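Ribosomal protein uL16 3-hydroxylase (Escherichia coli, PDB 4CCL) catalyses the iron- and 2-oxoglutarate-dependent hydroxylation of an arginine side chain in ribosomal protein uL16, acting as a homodimer. Local coordinates at residues H16-P21 with D105-D110; R140-G145 with D177-P182; R330-A335 with P354-M359. One frame throughout, in Å; residues are numbered along the deposited sequence.

The three contacts follow one another along the chain, each closing before the next opens. Interactions 1 and 2 belong to the oxygenase half: their centres are about 14 Å apart, both reach the same large antiparallel sheet, and they touch directly, with Q18 N and Y180 OH 2.6 Å apart in a probable hydrogen bond. Interaction 3 lies in the C-terminal winged-helix region, its centre about 31 Å from that of interaction 1 and about 43 Å from that of interaction 2. The chain's centre falls between interactions 2 and 3. The geometry thus separates a catalytic barrel from a winged-helix region whose helix-helix packing lies apart from it, nearest atoms of interactions 1 and 3 being about 9 Å apart.

Interaction 1 of 3, residues H16-P21 with D105-D110; sequences HWQKRP and DWRIDD. With SO4 (sulfate ion), chain M.
Bends at chi2 (-84°) and chi3 fold the R107 chain so that NH2 meets both W17 and Q18, while W17, swung out opposite its own amide nitrogen (chi1 171°), extends its indole toward the same guanidinium. R107 NH2 lies 3.5 Å from W17 CZ2, in an oblique approach with the ring and guanidinium planes 42° apart. Q18 and R107 approach each other from opposite directions, Q18 NE2 lying at the guanidinium edge, 3.4 Å from R107 NH2, with the amide nearly perpendicular to that group. Both nitrogens are donors, so they do not bond; D130 OD1 explains their proximity, accepting from Q18 NE2 and pairing with R107 NH2. Q18 CG also rests over the rim of one W17 face. The contact joins the loop after helix 9-15 to the entry of strand 108-116 in the JmjC barrel, with the Q18 side chain about 10 Å from that of the iron ligand D127. The second subunit supplies D230, whose OD2 makes a salt bridge with R107 NE and whose OD1 accepts from W17 NE1, tying this junction to the dimer interface. Within the loop, H16 O accepts from K19 N at 2.7 Å and from R20 N at 2.9 Å, and K19 NZ returns to W17 O at 2.8 Å. H16 NE2 donates to sulfate O4 at 2.6 Å; R15 binds the same ion.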
loop_
_atom_site.group_PDB
_atom_site.type_symbol
_atom_site.label_atom_id
_atom_site.label_comp_id
_atom_site.label_asym_id
_atom_site.label_seq_id
_atom_site.Cartn_x
_atom_site.Cartn_y
_atom_site.Cartn_z
ATOM N N HIS B 16 9.604 33.835 9.566
ATOM C CA HIS B 16 9.345 32.877 10.643
ATOM C C HIS B 16 8.827 31.502 10.230
ATOM O O HIS B 16 9.433 30.489 10.574
ATOM C CB HIS B 16 8.545 33.509 11.784
ATOM C CG HIS B 16 9.363 34.438 12.631
ATOM N ND1 HIS B 16 9.097 35.788 12.725
ATOM C CD2 HIS B 16 10.454 34.213 13.395
ATOM C CE1 HIS B 16 9.984 36.351 13.524
ATOM N NE2 HIS B 16 10.821 35.419 13.947
ATOM N N TRP B 17 7.684 31.473 9.550
ATOM C CA TRP B 17 6.978 30.229 9.260
ATOM C C TRP B 17 7.880 29.148 8.673
ATOM O O TRP B 17 8.602 29.376 7.703
ATOM C CB TRP B 17 5.857 30.516 8.263
ATOM C CG TRP B 17 5.201 29.293 7.729
ATOM C CD1 TRP B 17 5.406 28.716 6.509
ATOM C CD2 TRP B 17 4.231 28.488 8.397
ATOM N NE1 TRP B 17 4.615 27.601 6.375
ATOM C CE2 TRP B 17 3.885 27.438 7.526
ATOM C CE3 TRP B 17 3.618 28.551 9.652
ATOM C CZ2 TRP B 17 2.956 26.460 7.864
ATOM C CZ3 TRP B 17 2.695 27.579 9.989
ATOM C CH2 TRP B 17 2.372 26.548 9.099
ATOM N N GLN B 18 7.823 27.971 9.295
ATOM C CA GLN B 18 8.653 26.819 8.944
ATOM C C GLN B 18 10.153 27.105 9.047
ATOM O O GLN B 18 10.964 26.422 8.422
ATOM C CB GLN B 18 8.305 26.312 7.541
ATOM C CG GLN B 18 7.027 25.504 7.466
ATOM C CD GLN B 18 7.281 24.013 7.563
ATOM O OE1 GLN B 18 8.182 23.484 6.913
ATOM N NE2 GLN B 18 6.492 23.328 8.382
ATOM N N LYS B 19 10.517 28.109 9.841
ATOM C CA LYS B 19 11.922 28.473 10.006
ATOM C C LYS B 19 12.327 28.624 11.470
ATOM O O LYS B 19 13.090 27.818 11.998
ATOM C CB LYS B 19 12.231 29.763 9.243
ATOM C CG LYS B 19 11.836 29.720 7.779
ATOM C CD LYS B 19 12.091 31.046 7.090
ATOM C CE LYS B 19 11.346 31.119 5.766
ATOM N NZ LYS B 19 9.869 31.178 5.979
ATOM N N ARG B 20 11.804 29.664 12.117
ATOM C CA ARG B 20 12.184 30.007 13.483
ATOM C C ARG B 20 10.951 30.247 14.340
ATOM O O ARG B 20 9.939 30.753 13.853
ATOM C CB ARG B 20 13.044 31.273 13.492
ATOM C CG ARG B 20 14.247 31.229 12.565
ATOM C CD ARG B 20 15.205 30.116 12.948
ATOM N NE ARG B 20 15.808 30.334 14.259
ATOM C CZ ARG B 20 16.564 29.440 14.889
ATOM N NH1 ARG B 20 16.807 28.264 14.328
ATOM N NH2 ARG B 20 17.075 29.720 16.079
ATOM N N PRO B 21 11.031 29.886 15.629
ATOM C CA PRO B 21 9.933 30.163 16.556
ATOM C C PRO B 21 9.883 31.618 17.005
ATOM O O PRO B 21 10.907 32.301 17.016
ATOM C CB PRO B 21 10.249 29.257 17.748
ATOM C CG PRO B 21 11.720 29.112 17.723
ATOM C CD PRO B 21 12.101 29.096 16.262
ATOM N N ASP B 105 -5.933 26.101 4.333
ATOM C CA ASP B 105 -6.859 25.226 5.050
ATOM C C ASP B 105 -6.369 23.782 5.095
ATOM O O ASP B 105 -6.598 23.076 6.077
ATOM C CB ASP B 105 -8.251 25.256 4.409
ATOM C CG ASP B 105 -8.989 26.553 4.671
ATOM O OD1 ASP B 105 -8.615 27.275 5.619
ATOM O OD2 ASP B 105 -9.952 26.845 3.931
ATOM N N TRP B 106 -5.701 23.343 4.034
ATOM C CA TRP B 106 -5.289 21.946 3.940
ATOM C C TRP B 106 -4.125 21.615 4.881
ATOM O O TRP B 106 -3.976 20.473 5.317
ATOM C CB TRP B 106 -4.998 21.546 2.483
ATOM C CG TRP B 106 -3.648 21.937 1.952
ATOM C CD1 TRP B 106 -3.314 23.103 1.323
ATOM C CD2 TRP B 106 -2.457 21.142 1.978
ATOM N NE1 TRP B 106 -1.987 23.087 0.967
ATOM C CE2 TRP B 106 -1.437 21.893 1.359
ATOM C CE3 TRP B 106 -2.151 19.868 2.470
ATOM C CZ2 TRP B 106 -0.135 21.416 1.221
ATOM C CZ3 TRP B 106 -0.858 19.396 2.333
ATOM C CH2 TRP B 106 0.133 20.166 1.712
ATOM N N ARG B 107 -3.312 22.616 5.204
ATOM C CA ARG B 107 -2.210 22.425 6.146
ATOM C C ARG B 107 -2.625 22.498 7.618
ATOM O O ARG B 107 -1.934 21.966 8.486
ATOM C CB ARG B 107 -1.092 23.432 5.867
ATOM C CG ARG B 107 -0.362 23.200 4.552
ATOM C CD ARG B 107 0.737 22.159 4.695
ATOM N NE ARG B 107 1.909 22.703 5.374
ATOM C CZ ARG B 107 2.201 22.500 6.656
ATOM N NH1 ARG B 107 1.406 21.755 7.409
ATOM N NH2 ARG B 107 3.292 23.036 7.182
ATOM N N ILE B 108 -3.752 23.146 7.901
ATOM C CA ILE B 108 -4.191 23.315 9.285
ATOM C C ILE B 108 -4.850 22.028 9.784
ATOM O O ILE B 108 -5.451 21.288 9.005
ATOM C CB ILE B 108 -5.135 24.539 9.454
ATOM C CG1 ILE B 108 -5.057 25.089 10.880
ATOM C CG2 ILE B 108 -6.570 24.196 9.078
ATOM C CD1 ILE B 108 -5.958 26.287 11.129
ATOM N N ASP B 109 -4.718 21.743 11.076
ATOM C CA ASP B 109 -5.261 20.498 11.606
ATOM C C ASP B 109 -6.506 20.709 12.457
ATOM O O ASP B 109 -7.620 20.484 11.983
ATOM C CB ASP B 109 -4.198 19.751 12.420
ATOM C CG ASP B 109 -4.647 18.358 12.829
ATOM O OD1 ASP B 109 -5.599 17.836 12.213
ATOM O OD2 ASP B 109 -4.045 17.779 13.758
ATOM N N ASP B 110 -6.309 21.182 13.685
ATOM C CA ASP B 110 -7.385 21.331 14.665
ATOM C C ASP B 110 -6.923 22.143 15.877
ATOM O O ASP B 110 -5.765 22.552 15.957
ATOM C CB ASP B 110 -7.891 19.961 15.136
ATOM C CG ASP B 110 -8.928 19.364 14.201
ATOM O OD1 ASP B 110 -9.828 20.107 13.755
ATOM O OD2 ASP B 110 -8.828 18.157 13.894
HETATM S S SO4 M . 12.087 38.361 15.746
HETATM O O1 SO4 M . 10.751 38.933 15.582
HETATM O O2 SO4 M . 12.941 38.791 14.642
HETATM O O3 SO4 M . 12.664 38.811 17.007
HETATM O O4 SO4 M . 12.010 36.903 15.757
#

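Interaction 2 of 3, residues R140-G145 with D177-P182; sequences RRWRVG and DILYIP. With SO4 (sulfate ion), chain L.
The W142 indole meets L179 CD2 obliquely, while a sulfate oxygen, O2, lies in plane at its rim. L179 CD2 makes the approach, 3.8 Å from W142 CB and 3.9 Å from W142 CG. The same sulfate lies at the edge of the R140 guanidinium, where R140 NH1 donates to O3 at 2.7 Å with an N-H...O angle of 161°. The L179 side chain, its CG turned opposite the backbone N (chi1 172°), also sends CD2 tip to tip against V144 CG2 at 3.9 Å, and I181 CD1 extends the apolar line, 4.2 Å from V144 CG2. No hydrogen bond crosses: the strand axes are 9.8 Å apart at 20°, the spacing of facing sheets rather than of neighbours in one sheet. Strand 140-145 belongs to the smaller and strand 178-181 to the larger sheet of the double-stranded beta-helix characteristic of JmjC oxygenases, so these side chains fill the barrel interior. N197 OD1 accepts from both R140 NH1 and W142 NE1, a second-shell link between arginine and indole. A leucine in place of W142 would keep the CB contact but would probably leave N197 without its indole donor and open a gap between L179 and the sulfate. The sulfate is also bound by S114; since R140 and S114 are both inferred substrate-binding residues, it probably marks an anion position in the active site.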
loop_
_atom_site.group_PDB
_atom_site.type_symbol
_atom_site.label_atom_id
_atom_site.label_comp_id
_atom_site.label_asym_id
_atom_site.label_seq_id
_atom_site.Cartn_x
_atom_site.Cartn_y
_atom_site.Cartn_z
ATOM N N ARG B 140 1.682 30.838 31.993
ATOM C CA ARG B 140 2.584 29.700 31.900
ATOM C C ARG B 140 3.978 30.158 31.529
ATOM O O ARG B 140 4.157 31.172 30.852
ATOM C CB ARG B 140 2.101 28.693 30.857
ATOM C CG ARG B 140 0.677 28.240 31.045
ATOM C CD ARG B 140 0.332 27.095 30.121
ATOM N NE ARG B 140 0.747 25.806 30.664
ATOM C CZ ARG B 140 0.831 24.692 29.946
ATOM N NH1 ARG B 140 0.545 24.713 28.651
ATOM N NH2 ARG B 140 1.212 23.558 30.518
ATOM N N ARG B 141 4.966 29.404 31.989
ATOM C CA ARG B 141 6.328 29.581 31.536
ATOM C C ARG B 141 6.540 28.653 30.353
ATOM O O ARG B 141 6.348 27.440 30.466
ATOM C CB ARG B 141 7.316 29.247 32.650
ATOM C CG ARG B 141 8.774 29.395 32.253
ATOM C CD ARG B 141 9.676 28.962 33.392
ATOM N NE ARG B 141 11.093 29.089 33.067
ATOM C CZ ARG B 141 12.074 28.694 33.871
ATOM N NH1 ARG B 141 11.786 28.146 35.043
ATOM N NH2 ARG B 141 13.339 28.842 33.503
ATOM N N TRP B 142 6.903 29.240 29.218
ATOM C CA TRP B 142 7.220 28.496 28.011
ATOM C C TRP B 142 8.694 28.626 27.652
ATOM O O TRP B 142 9.286 29.713 27.719
ATOM C CB TRP B 142 6.344 28.943 26.837
ATOM C CG TRP B 142 5.043 28.217 26.779
ATOM C CD1 TRP B 142 3.828 28.684 27.169
ATOM C CD2 TRP B 142 4.838 26.868 26.313
ATOM N NE1 TRP B 142 2.870 27.718 26.969
ATOM C CE2 TRP B 142 3.450 26.616 26.458
ATOM C CE3 TRP B 142 5.670 25.884 25.803
ATOM C CZ2 TRP B 142 2.905 25.381 26.089
ATOM C CZ3 TRP B 142 5.115 24.667 25.444
ATOM C CH2 TRP B 142 3.741 24.429 25.591
ATOM N N ARG B 143 9.267 27.489 27.275
ATOM C CA ARG B 143 10.667 27.377 26.920
ATOM C C ARG B 143 10.806 26.636 25.595
ATOM O O ARG B 143 10.166 25.608 25.378
ATOM C CB ARG B 143 11.444 26.651 28.022
ATOM C CG ARG B 143 11.428 27.371 29.366
ATOM C CD ARG B 143 12.146 26.583 30.454
ATOM N NE ARG B 143 13.574 26.447 30.183
ATOM C CZ ARG B 143 14.153 25.331 29.751
ATOM N NH1 ARG B 143 13.424 24.243 29.545
ATOM N NH2 ARG B 143 15.459 25.304 29.530
ATOM N N VAL B 144 11.625 27.180 24.702
ATOM C CA VAL B 144 11.912 26.538 23.428
ATOM C C VAL B 144 13.419 26.480 23.221
ATOM O O VAL B 144 14.112 27.489 23.374
ATOM C CB VAL B 144 11.284 27.303 22.247
ATOM C CG1 VAL B 144 11.391 26.477 20.972
ATOM C CG2 VAL B 144 9.831 27.646 22.539
ATOM N N GLY B 145 13.925 25.300 22.875
ATOM C CA GLY B 145 15.343 25.134 22.626
ATOM C C GLY B 145 15.673 25.201 21.150
ATOM O O GLY B 145 14.780 25.207 20.302
ATOM N N ASP B 177 -1.140 36.257 24.310
ATOM C CA ASP B 177 0.155 35.957 23.710
ATOM C C ASP B 177 0.116 34.652 22.923
ATOM O O ASP B 177 -0.627 33.726 23.258
ATOM C CB ASP B 177 1.248 35.886 24.778
ATOM C CG ASP B 177 1.431 37.197 25.516
ATOM O OD1 ASP B 177 1.132 38.264 24.935
ATOM O OD2 ASP B 177 1.878 37.158 26.679
ATOM N N ILE B 178 0.920 34.590 21.867
ATOM C CA ILE B 178 1.008 33.399 21.032
ATOM C C ILE B 178 2.460 32.990 20.853
ATOM O O ILE B 178 3.326 33.831 20.612
ATOM C CB ILE B 178 0.402 33.642 19.642
ATOM C CG1 ILE B 178 -0.983 34.272 19.769
ATOM C CG2 ILE B 178 0.326 32.342 18.855
ATOM C CD1 ILE B 178 -1.552 34.726 18.462
ATOM N N LEU B 179 2.722 31.695 20.985
ATOM C CA LEU B 179 4.043 31.153 20.717
ATOM C C LEU B 179 3.997 30.270 19.472
ATOM O O LEU B 179 3.418 29.185 19.498
ATOM C CB LEU B 179 4.528 30.347 21.923
ATOM C CG LEU B 179 5.819 29.540 21.774
ATOM C CD1 LEU B 179 6.992 30.452 21.464
ATOM C CD2 LEU B 179 6.088 28.730 23.033
ATOM N N TYR B 180 4.608 30.735 18.385
ATOM C CA TYR B 180 4.707 29.930 17.175
ATOM C C TYR B 180 5.968 29.082 17.197
ATOM O O TYR B 180 7.074 29.611 17.311
ATOM C CB TYR B 180 4.712 30.785 15.906
ATOM C CG TYR B 180 5.147 29.974 14.704
ATOM C CD1 TYR B 180 4.309 29.011 14.160
ATOM C CD2 TYR B 180 6.408 30.139 14.139
ATOM C CE1 TYR B 180 4.702 28.248 13.078
ATOM C CE2 TYR B 180 6.807 29.378 13.057
ATOM C CZ TYR B 180 5.949 28.435 12.532
ATOM O OH TYR B 180 6.335 27.676 11.456
ATOM N N ILE B 181 5.783 27.768 17.121
ATOM C CA ILE B 181 6.881 26.810 17.039
ATOM C C ILE B 181 6.875 25.994 15.741
ATOM O O ILE B 181 5.916 25.271 15.475
ATOM C CB ILE B 181 6.873 25.848 18.237
ATOM C CG1 ILE B 181 6.655 26.627 19.540
ATOM C CG2 ILE B 181 8.169 25.056 18.279
ATOM C CD1 ILE B 181 6.472 25.754 20.763
ATOM N N PRO B 182 7.935 26.115 14.923
ATOM C CA PRO B 182 8.090 25.232 13.761
ATOM C C PRO B 182 8.460 23.827 14.224
ATOM O O PRO B 182 8.932 23.676 15.350
ATOM C CB PRO B 182 9.272 25.850 12.998
ATOM C CG PRO B 182 9.519 27.186 13.632
ATOM C CD PRO B 182 9.050 27.065 15.039
HETATM S S SO4 L . 0.302 22.025 26.229
HETATM O O1 SO4 L . -0.647 23.078 25.878
HETATM O O2 SO4 L . 1.011 21.577 25.033
HETATM O O3 SO4 L . 1.277 22.538 27.185
HETATM O O4 SO4 L . -0.432 20.909 26.817
#

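Interaction 3 of 3, residues R330-A335 with P354-M359; sequences RPALDA and PSFLAM. With SO4 (sulfate ion), chain O.
F356 overlaps the methyl group of A332 with the far end of its ring, CZ lying 3.4 Å and CE1 3.5 Å from A332 CB in an oblique approach. L333 comes to the same ring from another side: its CD2 lies near the ring plane, at the edge, 4.2 Å from F356 CE1. F356 reaches this position because a chi1 of 180° sets CG directly across from the backbone nitrogen, which extends the ring away from its own helix. One turn later, selenomethionine M359 also points toward the partner helix, but more loosely, with SE 4.7 Å from L333 CD2. The backbones stay well apart, the nearest pair of CA atoms being those of A332 and F356 at 9.2 Å, and no hydrogen bond crosses, so the phenyl ring largely bridges the gap. The contact joins the first turns of helices 330-338 and 354-365 in the winged-helix region of the C-terminal half. H329, S327 and A350 also pack on F356, which is buried; L357, on the same helix, packs instead on P290 and Y294 of helix 290-298. Away from F356, on helix 330-338, R330 NE and D334 OD2 are 3.6 Å apart, an ion pair without a directed N-H, the carboxylate oxygen standing off the plane of the guanidinium. D334 OD1 has a salt bridge with R313 NE. R330 NH2 instead donates in plane to sulfate O1 at 2.8 Å, with an N-H...O angle of 166°.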
loop_
_atom_site.group_PDB
_atom_site.type_symbol
_atom_site.label_atom_id
_atom_site.label_comp_id
_atom_site.label_asym_id
_atom_site.label_seq_id
_atom_site.Cartn_x
_atom_site.Cartn_y
_atom_site.Cartn_z
ATOM N N ARG B 330 -19.812 26.967 -10.170
ATOM C CA ARG B 330 -18.600 27.373 -9.458
ATOM C C ARG B 330 -18.780 28.296 -8.238
ATOM O O ARG B 330 -18.185 28.040 -7.193
ATOM C CB ARG B 330 -17.541 27.914 -10.425
ATOM C CG ARG B 330 -16.156 28.000 -9.816
ATOM C CD ARG B 330 -15.125 28.468 -10.829
ATOM N NE ARG B 330 -13.938 29.002 -10.167
ATOM C CZ ARG B 330 -12.898 28.268 -9.784
ATOM N NH1 ARG B 330 -12.888 26.960 -10.004
ATOM N NH2 ARG B 330 -11.867 28.844 -9.183
ATOM N N PRO B 331 -19.562 29.390 -8.372
ATOM C CA PRO B 331 -19.735 30.288 -7.221
ATOM C C PRO B 331 -20.254 29.567 -5.979
ATOM O O PRO B 331 -19.829 29.861 -4.858
ATOM C CB PRO B 331 -20.786 31.285 -7.718
ATOM C CG PRO B 331 -20.599 31.323 -9.181
ATOM C CD PRO B 331 -20.233 29.920 -9.575
ATOM N N ALA B 332 -21.159 28.620 -6.192
ATOM C CA ALA B 332 -21.740 27.843 -5.106
ATOM C C ALA B 332 -20.692 26.977 -4.416
ATOM O O ALA B 332 -20.604 26.951 -3.185
ATOM C CB ALA B 332 -22.868 26.985 -5.632
ATOM N N LEU B 333 -19.901 26.265 -5.214
ATOM C CA LEU B 333 -18.856 25.399 -4.678
ATOM C C LEU B 333 -17.813 26.206 -3.917
ATOM O O LEU B 333 -17.353 25.792 -2.851
ATOM C CB LEU B 333 -18.180 24.593 -5.788
ATOM C CG LEU B 333 -19.019 23.558 -6.540
ATOM C CD1 LEU B 333 -18.113 22.543 -7.227
ATOM C CD2 LEU B 333 -20.005 22.866 -5.613
ATOM N N ASP B 334 -17.445 27.358 -4.473
ATOM C CA ASP B 334 -16.518 28.272 -3.816
ATOM C C ASP B 334 -17.088 28.756 -2.490
ATOM O O ASP B 334 -16.362 28.899 -1.502
ATOM C CB ASP B 334 -16.212 29.466 -4.720
ATOM C CG ASP B 334 -15.186 29.141 -5.784
ATOM O OD1 ASP B 334 -14.208 28.432 -5.469
ATOM O OD2 ASP B 334 -15.362 29.593 -6.935
ATOM N N ALA B 335 -18.394 29.004 -2.478
ATOM C CA ALA B 335 -19.088 29.397 -1.260
ATOM C C ALA B 335 -19.021 28.284 -0.215
ATOM O O ALA B 335 -18.853 28.549 0.977
ATOM C CB ALA B 335 -20.534 29.752 -1.570
ATOM N N PRO B 354 -32.097 21.342 -9.935
ATOM C CA PRO B 354 -32.511 20.224 -9.082
ATOM C C PRO B 354 -31.357 19.283 -8.745
ATOM O O PRO B 354 -31.385 18.644 -7.695
ATOM C CB PRO B 354 -33.559 19.504 -9.941
ATOM C CG PRO B 354 -34.062 20.545 -10.876
ATOM C CD PRO B 354 -32.870 21.392 -11.187
ATOM N N SER B 355 -30.356 19.206 -9.615
ATOM C CA SER B 355 -29.189 18.369 -9.353
ATOM C C SER B 355 -28.355 18.930 -8.206
ATOM O O SER B 355 -28.010 18.208 -7.267
ATOM C CB SER B 355 -28.330 18.222 -10.609
ATOM O OG SER B 355 -28.920 17.318 -11.527
ATOM N N PHE B 356 -28.035 20.219 -8.287
ATOM C CA PHE B 356 -27.295 20.886 -7.222
ATOM C C PHE B 356 -28.065 20.822 -5.913
ATOM O O PHE B 356 -27.487 20.563 -4.861
ATOM C CB PHE B 356 -27.003 22.348 -7.570
ATOM C CG PHE B 356 -26.243 23.080 -6.497
ATOM C CD1 PHE B 356 -24.860 23.039 -6.464
ATOM C CD2 PHE B 356 -26.910 23.798 -5.514
ATOM C CE1 PHE B 356 -24.155 23.705 -5.478
ATOM C CE2 PHE B 356 -26.210 24.466 -4.525
ATOM C CZ PHE B 356 -24.832 24.417 -4.507
ATOM N N LEU B 357 -29.368 21.074 -5.987
ATOM C CA LEU B 357 -30.225 21.030 -4.810
ATOM C C LEU B 357 -30.194 19.634 -4.196
ATOM O O LEU B 357 -30.174 19.480 -2.973
ATOM C CB LEU B 357 -31.657 21.420 -5.179
ATOM C CG LEU B 357 -32.634 21.588 -4.015
ATOM C CD1 LEU B 357 -32.093 22.603 -3.018
ATOM C CD2 LEU B 357 -34.007 22.003 -4.520
ATOM N N ALA B 358 -30.170 18.622 -5.058
ATOM C CA ALA B 358 -30.089 17.234 -4.620
ATOM C C ALA B 358 -28.775 16.958 -3.893
ATOM O O ALA B 358 -28.774 16.405 -2.791
ATOM C CB ALA B 358 -30.248 16.295 -5.803
HETATM N N MSE B 359 -27.663 17.344 -4.515
HETATM C CA MSE B 359 -26.346 17.198 -3.897
HETATM C C MSE B 359 -26.288 17.858 -2.527
HETATM O O MSE B 359 -25.891 17.231 -1.545
HETATM C CB MSE B 359 -25.254 17.806 -4.774
HETATM C CG MSE B 359 -23.963 18.079 -4.015
HETATM SE SE MSE B 359 -22.640 19.044 -5.061
HETATM C CE MSE B 359 -22.504 17.798 -6.547
HETATM S S SO4 O . -8.381 27.090 -8.232
HETATM O O1 SO4 O . -9.779 27.410 -7.961
HETATM O O2 SO4 O . -8.303 25.825 -8.956
HETATM O O3 SO4 O . -7.782 28.150 -9.038
HETATM O O4 SO4 O . -7.656 26.975 -6.969
#